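Local atomic coordinates of type IV secretion system protein DotB (Yersinia pseudotuberculosis IP 31758, PDB entry 6GEF), a protein that probably hydrolyses ATP as a hexameric motor of the GSP E family, supporting a type IVb secretion system. Residues A[191-204]-A[220-233]. Residues are numbered along the deposited sequence; the frame is centred on the assembly and turned at random.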
# COMPACT_ATOMS: atom_id res chain seq x y z
N SER A 191 4.97 13.12 36.91
CA SER A 191 5.14 11.81 37.53
C SER A 191 5.13 11.93 39.06
O SER A 191 4.47 11.15 39.74
CB SER A 191 6.46 11.17 37.07
OG SER A 191 6.81 11.65 35.76
N THR A 192 5.85 12.90 39.61
CA THR A 192 6.00 12.99 41.04
C THR A 192 4.71 13.50 41.68
O THR A 192 4.29 13.00 42.75
CB THR A 192 7.19 13.89 41.43
OG1 THR A 192 6.86 15.24 41.22
CG2 THR A 192 8.39 13.52 40.57
N THR A 193 4.09 14.52 41.10
CA THR A 193 2.82 15.00 41.60
C THR A 193 1.79 13.86 41.67
O THR A 193 1.16 13.62 42.72
CB THR A 193 2.30 16.15 40.76
OG1 THR A 193 3.16 17.28 40.91
CG2 THR A 193 0.87 16.51 41.13
N PHE A 194 1.62 13.16 40.56
CA PHE A 194 0.59 12.12 40.50
C PHE A 194 0.92 10.92 41.36
O PHE A 194 0.04 10.33 41.97
CB PHE A 194 0.35 11.67 39.04
CG PHE A 194 -0.77 12.41 38.35
CD1 PHE A 194 -1.85 12.87 39.04
CD2 PHE A 194 -0.70 12.67 37.00
CE1 PHE A 194 -2.87 13.54 38.41
CE2 PHE A 194 -1.70 13.35 36.34
CZ PHE A 194 -2.79 13.78 37.05
N SER A 195 2.19 10.58 41.46
CA SER A 195 2.62 9.50 42.35
C SER A 195 2.33 9.87 43.79
O SER A 195 1.77 9.06 44.54
CB SER A 195 4.10 9.19 42.12
OG SER A 195 4.89 10.35 42.29
N SER A 196 2.72 11.05 44.22
CA SER A 196 2.39 11.51 45.57
C SER A 196 0.89 11.46 45.81
O SER A 196 0.44 10.94 46.82
CB SER A 196 2.93 12.93 45.79
OG SER A 196 4.34 12.92 45.92
N ILE A 197 0.11 11.98 44.87
CA ILE A 197 -1.34 11.97 45.02
C ILE A 197 -1.88 10.53 45.16
O ILE A 197 -2.81 10.27 45.91
CB ILE A 197 -2.03 12.71 43.86
CG1 ILE A 197 -1.71 14.19 43.89
CG2 ILE A 197 -3.53 12.48 43.90
CD1 ILE A 197 -2.50 15.04 42.92
N ILE A 198 -1.26 9.59 44.47
CA ILE A 198 -1.70 8.21 44.50
C ILE A 198 -1.32 7.54 45.84
O ILE A 198 -2.11 6.76 46.38
CB ILE A 198 -1.16 7.43 43.29
CG1 ILE A 198 -1.85 7.90 42.02
CG2 ILE A 198 -1.36 5.94 43.47
CD1 ILE A 198 -1.35 7.29 40.73
N ARG A 199 -0.13 7.82 46.36
CA ARG A 199 0.25 7.32 47.64
C ARG A 199 -0.66 7.88 48.73
O ARG A 199 -1.09 7.16 49.66
CB ARG A 199 1.72 7.62 47.94
CG ARG A 199 1.97 8.89 48.71
CD ARG A 199 3.30 8.86 49.40
NE ARG A 199 3.30 8.02 50.61
CZ ARG A 199 4.26 8.04 51.53
NH1 ARG A 199 5.33 8.82 51.38
NH2 ARG A 199 4.17 7.29 52.60
N TYR A 200 -0.93 9.18 48.70
CA TYR A 200 -1.95 9.77 49.56
C TYR A 200 -3.27 9.03 49.45
O TYR A 200 -3.88 8.66 50.46
CB TYR A 200 -2.14 11.25 49.22
CG TYR A 200 -3.24 11.92 50.01
CD1 TYR A 200 -3.08 12.22 51.37
CD2 TYR A 200 -4.43 12.29 49.39
CE1 TYR A 200 -4.08 12.82 52.08
CE2 TYR A 200 -5.46 12.88 50.10
CZ TYR A 200 -5.27 13.16 51.45
OH TYR A 200 -6.26 13.80 52.17
N ILE A 201 -3.71 8.76 48.22
CA ILE A 201 -4.98 8.08 48.01
C ILE A 201 -4.98 6.73 48.70
O ILE A 201 -5.91 6.41 49.46
CB ILE A 201 -5.30 7.95 46.50
CG1 ILE A 201 -5.89 9.26 45.98
CG2 ILE A 201 -6.25 6.80 46.24
CD1 ILE A 201 -6.23 9.21 44.50
N MET A 202 -3.96 5.93 48.46
CA MET A 202 -3.88 4.59 49.06
C MET A 202 -3.82 4.67 50.59
O MET A 202 -4.47 3.88 51.27
CB MET A 202 -2.67 3.84 48.53
CG MET A 202 -2.69 3.54 47.07
SD MET A 202 -1.19 2.73 46.49
CE MET A 202 -1.47 1.07 47.12
N GLU A 203 -3.11 5.65 51.11
CA GLU A 203 -2.81 5.67 52.55
C GLU A 203 -3.95 6.28 53.37
O GLU A 203 -4.18 5.86 54.50
CB GLU A 203 -1.52 6.42 52.82
CG GLU A 203 -0.26 5.68 52.41
CD GLU A 203 0.99 6.50 52.59
OE1 GLU A 203 2.10 5.92 52.61
OE2 GLU A 203 0.87 7.76 52.72
N ASN A 204 -4.70 7.20 52.78
CA ASN A 204 -5.73 7.94 53.50
C ASN A 204 -7.11 7.55 53.00
O ASN A 204 -7.25 6.84 52.01
CB ASN A 204 -5.52 9.46 53.32
CG ASN A 204 -4.22 9.95 53.89
OD1 ASN A 204 -3.15 9.46 53.53
ND2 ASN A 204 -4.30 10.94 54.75
N GLU A 220 8.11 5.10 36.63
CA GLU A 220 9.02 5.82 37.48
C GLU A 220 8.93 5.37 38.94
O GLU A 220 9.71 4.58 39.40
CB GLU A 220 8.81 7.33 37.36
CG GLU A 220 9.13 7.92 36.02
CD GLU A 220 10.53 7.62 35.52
OE1 GLU A 220 11.38 7.23 36.34
OE2 GLU A 220 10.78 7.78 34.30
N PHE A 221 7.94 5.84 39.63
CA PHE A 221 7.68 5.49 41.01
C PHE A 221 6.98 4.14 41.08
O PHE A 221 6.26 3.73 40.16
CB PHE A 221 6.81 6.52 41.70
CG PHE A 221 7.42 7.90 41.74
CD1 PHE A 221 7.35 8.72 40.60
CD2 PHE A 221 8.05 8.37 42.88
CE1 PHE A 221 7.91 9.98 40.63
CE2 PHE A 221 8.62 9.63 42.89
CZ PHE A 221 8.54 10.44 41.77
N VAL A 222 7.25 3.41 42.18
CA VAL A 222 6.56 2.16 42.47
C VAL A 222 5.89 2.27 43.83
O VAL A 222 6.30 3.05 44.69
CB VAL A 222 7.54 0.97 42.42
CG1 VAL A 222 8.15 0.86 41.04
CG2 VAL A 222 8.59 1.07 43.51
N TYR A 223 4.86 1.47 44.03
CA TYR A 223 4.05 1.50 45.25
C TYR A 223 4.11 0.18 46.00
O TYR A 223 3.17 -0.21 46.69
CB TYR A 223 2.60 1.87 44.91
CG TYR A 223 2.46 3.10 44.06
CD1 TYR A 223 2.74 3.06 42.69
CD2 TYR A 223 2.05 4.29 44.60
CE1 TYR A 223 2.63 4.19 41.90
CE2 TYR A 223 1.92 5.43 43.84
CZ TYR A 223 2.23 5.37 42.48
OH TYR A 223 2.09 6.49 41.68
N ASP A 224 5.24 -0.51 45.90
CA ASP A 224 5.45 -1.78 46.60
C ASP A 224 5.48 -1.57 48.10
O ASP A 224 4.96 -2.42 48.85
CB ASP A 224 6.72 -2.45 46.13
CG ASP A 224 6.72 -2.62 44.56
OD1 ASP A 224 5.68 -2.38 43.93
OD2 ASP A 224 7.68 -3.03 43.90
N ASN A 225 6.01 -0.43 48.56
CA ASN A 225 6.18 -0.19 49.99
C ASN A 225 5.06 0.64 50.60
O ASN A 225 5.16 1.03 51.75
CB ASN A 225 7.53 0.48 50.25
CG ASN A 225 8.69 -0.33 49.69
OD1 ASN A 225 8.69 -1.56 49.82
ND2 ASN A 225 9.67 0.34 49.05
N ILE A 226 3.99 0.91 49.85
CA ILE A 226 2.88 1.70 50.33
C ILE A 226 1.81 0.75 50.84
O ILE A 226 1.25 -0.05 50.09
CB ILE A 226 2.31 2.60 49.23
CG1 ILE A 226 3.43 3.33 48.48
CG2 ILE A 226 1.30 3.60 49.81
CD1 ILE A 226 4.29 4.20 49.35
N LYS A 227 1.53 0.81 52.14
CA LYS A 227 0.44 0.09 52.75
C LYS A 227 -0.87 0.88 52.57
O LYS A 227 -0.92 2.08 52.85
CB LYS A 227 0.72 -0.06 54.24
CG LYS A 227 2.14 0.28 54.72
CD LYS A 227 2.22 0.00 56.21
CE LYS A 227 3.50 0.56 56.83
NZ LYS A 227 3.55 0.23 58.27
N SER A 228 -1.89 0.21 52.07
CA SER A 228 -3.22 0.76 51.95
C SER A 228 -4.22 -0.14 52.65
O SER A 228 -4.04 -1.36 52.72
CB SER A 228 -3.64 0.94 50.47
OG SER A 228 -4.91 1.50 50.36
N ALA A 229 -5.30 0.47 53.14
CA ALA A 229 -6.35 -0.27 53.82
C ALA A 229 -7.43 -0.78 52.89
O ALA A 229 -8.21 -1.64 53.29
CB ALA A 229 -6.97 0.60 54.93
N HIS A 230 -7.49 -0.30 51.67
CA HIS A 230 -8.69 -0.40 50.86
C HIS A 230 -8.39 -0.53 49.36
O HIS A 230 -9.27 -0.79 48.56
CB HIS A 230 -9.58 0.84 51.07
CG HIS A 230 -8.88 2.14 50.82
ND1 HIS A 230 -8.05 2.75 51.71
CD2 HIS A 230 -8.88 2.94 49.72
CE1 HIS A 230 -7.58 3.87 51.18
NE2 HIS A 230 -8.07 4.00 49.98
N SER A 231 -7.12 -0.33 48.99
CA SER A 231 -6.74 0.00 47.64
C SER A 231 -5.65 -0.96 47.17
O SER A 231 -4.79 -1.38 47.94
CB SER A 231 -6.20 1.42 47.56
OG SER A 231 -7.22 2.39 47.59
N ILE A 232 -5.75 -1.35 45.89
CA ILE A 232 -4.70 -2.10 45.22
C ILE A 232 -4.26 -1.32 43.98
O ILE A 232 -5.08 -0.66 43.33
CB ILE A 232 -5.19 -3.50 44.82
CG1 ILE A 232 -5.43 -4.33 46.10
CG2 ILE A 232 -4.17 -4.20 43.90
CD1 ILE A 232 -6.26 -5.59 45.91
N ILE A 233 -2.94 -1.38 43.73
CA ILE A 233 -2.36 -0.61 42.62
C ILE A 233 -1.67 -1.56 41.67
O ILE A 233 -0.96 -2.47 42.11
CB ILE A 233 -1.36 0.45 43.16
CG1 ILE A 233 -1.00 1.43 42.05
CG2 ILE A 233 -0.10 -0.20 43.70
CD1 ILE A 233 -2.10 2.40 41.67
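With OG set between backbone N and carbonyl carbon (chi1 56°), Ser-195 lays its hydroxyl over the centre of the Phe-221 ring; the same oxygen is within bonding reach of Ser-191 O and Thr-192 O. The pair marks the N-terminal end of the packing between helix 187-203, whose start carries the end of the probable P-loop (Walker A), Ser-191 included, in this RecA-like ATPase core, and the mostly irregular chain that runs along it into strand 232-237. Ser-195 CB makes a CH-pi contact with the same ring, 3.9 Å from the centroid of Phe-221, while Thr-192 CG2 meets the ring edge at CZ. The Thr-192 hydroxyl turns back to Gly-189 O of the P-loop.

Tyr-223 comes next, just where a type I turn, Tyr-223 to Ile-226, begins. Its ring edge faces Ser-195 O, and Ile-198 CG2 packs obliquely against the ring near Tyr-223 CE2. Met-202, in the last turn of the helix, buries more of itself here than any other residue: SD makes an oblique Met-aromatic contact 5.0 Å from the Tyr-223 centroid, and the methyl, carried round by a bend at chi3 (76°), reaches Ile-233 CG2 at 3.9 Å from Met-202 CE. Leu-212 of the neighbouring strand 211-216 touches both Met-202 and Ile-233, tying this cluster to the sheet.

On the flank, Ile-226 CD1 lies over one face of the Arg-199 guanidinium and its CG2 packs on Glu-203 CG; Arg-199 and Glu-203 form a salt bridge one helical turn apart. Asp-224 OD2 accepts a weak hydrogen bond from the backbone N of Gln-141 of a second subunit. At the end of the helix, His-230 NE2 gives Ile-201 O a weak, bent hydrogen bond, whereas Ser-228 OG donates to Met-202 O at 2.6 Å, tilted 27° from the carbonyl plane.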